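PDB 5KAK: NIPSNAP domain-containing protein from Burkholderia xenovorans, which is of unknown function but belongs to the NipSnap family, whose members adopt the dimeric alpha-beta barrel type of fold. Local coordinates for residues E13-L18 with Q58-W63. Numbering follows the deposited sequence.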
loop_
_atom_site.group_PDB
_atom_site.type_symbol
_atom_site.label_atom_id
_atom_site.label_comp_id
_atom_site.label_asym_id
_atom_site.label_seq_id
_atom_site.Cartn_x
_atom_site.Cartn_y
_atom_site.Cartn_z
ATOM N N GLU E 13 -19.299 -3.693 2.815
ATOM C CA GLU E 13 -18.613 -2.523 3.345
ATOM C C GLU E 13 -18.100 -1.702 2.170
ATOM O O GLU E 13 -17.416 -2.232 1.293
ATOM C CB GLU E 13 -17.465 -2.923 4.271
ATOM C CG GLU E 13 -16.784 -1.711 4.873
ATOM C CD GLU E 13 -15.781 -2.057 5.955
ATOM O OE1 GLU E 13 -15.273 -3.202 5.992
ATOM O OE2 GLU E 13 -15.499 -1.161 6.772
ATOM N N ARG E 14 -18.480 -0.426 2.116
ATOM C CA ARG E 14 -18.008 0.474 1.078
ATOM C C ARG E 14 -17.157 1.549 1.737
ATOM O O ARG E 14 -17.530 2.095 2.782
ATOM C CB ARG E 14 -19.182 1.078 0.282
ATOM C CG ARG E 14 -19.970 -0.007 -0.453
ATOM C CD ARG E 14 -21.124 0.577 -1.237
ATOM N NE ARG E 14 -20.698 1.389 -2.372
ATOM C CZ ARG E 14 -20.389 0.902 -3.577
ATOM N NH1 ARG E 14 -20.423 -0.400 -3.810
ATOM N NH2 ARG E 14 -20.052 1.724 -4.562
ATOM N N ILE E 15 -15.992 1.802 1.158
ATOM C CA ILE E 15 -14.992 2.695 1.734
ATOM C C ILE E 15 -14.624 3.706 0.656
ATOM O O ILE E 15 -14.025 3.333 -0.363
ATOM C CB ILE E 15 -13.750 1.921 2.205
ATOM C CG1 ILE E 15 -14.122 0.812 3.207
ATOM C CG2 ILE E 15 -12.714 2.877 2.745
ATOM C CD1 ILE E 15 -12.983 -0.180 3.457
ATOM N N TYR E 16 -15.015 4.972 0.843
ATOM C CA TYR E 16 -14.702 6.017 -0.123
ATOM C C TYR E 16 -13.670 6.974 0.445
ATOM O O TYR E 16 -13.834 7.497 1.556
ATOM C CB TYR E 16 -15.934 6.825 -0.521
ATOM C CG TYR E 16 -17.104 6.080 -1.106
ATOM C CD1 TYR E 16 -16.984 4.782 -1.612
ATOM C CD2 TYR E 16 -18.323 6.706 -1.188
ATOM C CE1 TYR E 16 -18.083 4.137 -2.154
ATOM C CE2 TYR E 16 -19.413 6.082 -1.725
ATOM C CZ TYR E 16 -19.298 4.796 -2.201
ATOM O OH TYR E 16 -20.435 4.215 -2.725
ATOM N N ASP E 17 -12.608 7.199 -0.310
ATOM C CA ASP E 17 -11.659 8.244 0.033
ATOM C C ASP E 17 -12.059 9.518 -0.696
ATOM O O ASP E 17 -12.306 9.492 -1.899
ATOM C CB ASP E 17 -10.244 7.832 -0.331
ATOM C CG ASP E 17 -9.789 6.602 0.423
ATOM O OD1 ASP E 17 -9.808 6.632 1.669
ATOM O OD2 ASP E 17 -9.440 5.602 -0.234
ATOM N N LEU E 18 -12.114 10.623 0.039
ATOM C CA LEU E 18 -12.629 11.889 -0.461
ATOM C C LEU E 18 -11.510 12.905 -0.639
ATOM O O LEU E 18 -10.418 12.755 -0.093
ATOM C CB LEU E 18 -13.680 12.455 0.503
ATOM C CG LEU E 18 -14.832 11.481 0.758
ATOM C CD1 LEU E 18 -15.834 12.057 1.733
ATOM C CD2 LEU E 18 -15.501 11.191 -0.556
ATOM N N GLN E 58 -12.277 10.006 4.817
ATOM C CA GLN E 58 -12.713 8.686 4.381
ATOM C C GLN E 58 -14.091 8.440 4.954
ATOM O O GLN E 58 -14.332 8.697 6.142
ATOM C CB GLN E 58 -11.736 7.578 4.823
ATOM C CG GLN E 58 -12.108 6.200 4.308
ATOM C CD GLN E 58 -11.155 5.113 4.786
ATOM O OE1 GLN E 58 -11.310 4.586 5.889
ATOM N NE2 GLN E 58 -10.191 4.746 3.937
ATOM N N VAL E 59 -14.998 7.960 4.117
ATOM C CA VAL E 59 -16.317 7.577 4.585
ATOM C C VAL E 59 -16.425 6.066 4.471
ATOM O O VAL E 59 -15.926 5.452 3.511
ATOM C CB VAL E 59 -17.461 8.298 3.834
ATOM C CG1 VAL E 59 -17.465 9.773 4.169
ATOM C CG2 VAL E 59 -17.337 8.121 2.359
ATOM N N VAL E 60 -17.057 5.471 5.473
ATOM C CA VAL E 60 -17.179 4.026 5.610
ATOM C C VAL E 60 -18.647 3.709 5.857
ATOM O O VAL E 60 -19.223 4.190 6.836
ATOM C CB VAL E 60 -16.312 3.496 6.763
ATOM C CG1 VAL E 60 -16.547 2.005 6.988
ATOM C CG2 VAL E 60 -14.853 3.766 6.503
ATOM N N HIS E 61 -19.256 2.901 4.978
ATOM C CA HIS E 61 -20.666 2.570 5.176
ATOM C C HIS E 61 -20.902 1.084 4.939
ATOM O O HIS E 61 -20.311 0.478 4.040
ATOM C CB HIS E 61 -21.630 3.461 4.307
ATOM C CG HIS E 61 -21.179 3.725 2.901
ATOM N ND1 HIS E 61 -21.924 3.353 1.802
ATOM C CD2 HIS E 61 -20.097 4.380 2.414
ATOM C CE1 HIS E 61 -21.306 3.735 0.698
ATOM N NE2 HIS E 61 -20.198 4.368 1.041
ATOM N N LEU E 62 -21.745 0.491 5.780
ATOM C CA LEU E 62 -22.023 -0.941 5.737
ATOM C C LEU E 62 -23.508 -1.156 5.517
ATOM O O LEU E 62 -24.328 -0.646 6.289
ATOM C CB LEU E 62 -21.599 -1.634 7.028
ATOM C CG LEU E 62 -20.118 -1.842 7.296
ATOM C CD1 LEU E 62 -19.447 -0.548 7.664
ATOM C CD2 LEU E 62 -19.923 -2.901 8.378
ATOM N N TRP E 63 -23.833 -1.949 4.504
ATOM C CA TRP E 63 -25.198 -2.291 4.118
ATOM C C TRP E 63 -25.422 -3.798 4.220
ATOM O O TRP E 63 -24.603 -4.589 3.734
ATOM C CB TRP E 63 -25.459 -1.839 2.692
ATOM C CG TRP E 63 -25.304 -0.372 2.520
ATOM C CD1 TRP E 63 -24.162 0.302 2.222
ATOM C CD2 TRP E 63 -26.338 0.604 2.633
ATOM N NE1 TRP E 63 -24.424 1.654 2.134
ATOM C CE2 TRP E 63 -25.755 1.862 2.388
ATOM C CE3 TRP E 63 -27.709 0.536 2.923
ATOM C CZ2 TRP E 63 -26.493 3.046 2.426
ATOM C CZ3 TRP E 63 -28.445 1.708 2.949
ATOM C CH2 TRP E 63 -27.837 2.949 2.702
#
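His61 meets Tyr16 edge to face, its NE2 lying 3.3 Å above one face of the phenol ring, offset toward the rim, with the ring planes 80° apart. One face of the imidazole carries the CB of Arg14, a CH-pi contact 3.6 Å from CB to the centroid of the His61 ring. At the imidazole edge, in plane, Trp63 NE1 donates to His61 ND1 over 3.0 Å. A chi1 of 41° sets His61 CG between its backbone N and carbonyl carbon. The guanidinium of Arg14 grips the phenol oxygen side-on, in its own plane: NE reaches Tyr16 OH at 2.9 Å, NH2 reaches the same atom less straight, and NH1 forms a salt bridge with Glu12. Tyr48 also stacks on His61.

The backbones form a regular antiparallel pair at the centre of the four-stranded sheet, strand 96-106 bonding the other side of 10-18. Arg14 with His61 and Tyr16 with Val59 are the hydrogen-bonded pairs; the N-H...O angle from Arg14 N to His61 O is 177°. On the sheet face bearing Glu13, Ile15 and Asp17, Gln58 NE2 donates to the syn side of Asp17 OD1 at 3.0 Å and rests against Ile15 CG2 (3.4 Å), while Gln58 OE1 accepts a hydrogen bond from Lys102 NZ of a second subunit. Glu13 and Val60 pack on Val60 and Glu13 of that subunit, consistent with the dimeric alpha-beta barrel family.

Because Trp63 donates to ND1, a neutral imidazole protonated on NE2 would probably point its N-H into the Tyr16 pi face; the positive charge of Arg14 nearby may also disfavour protonation of both ring nitrogens.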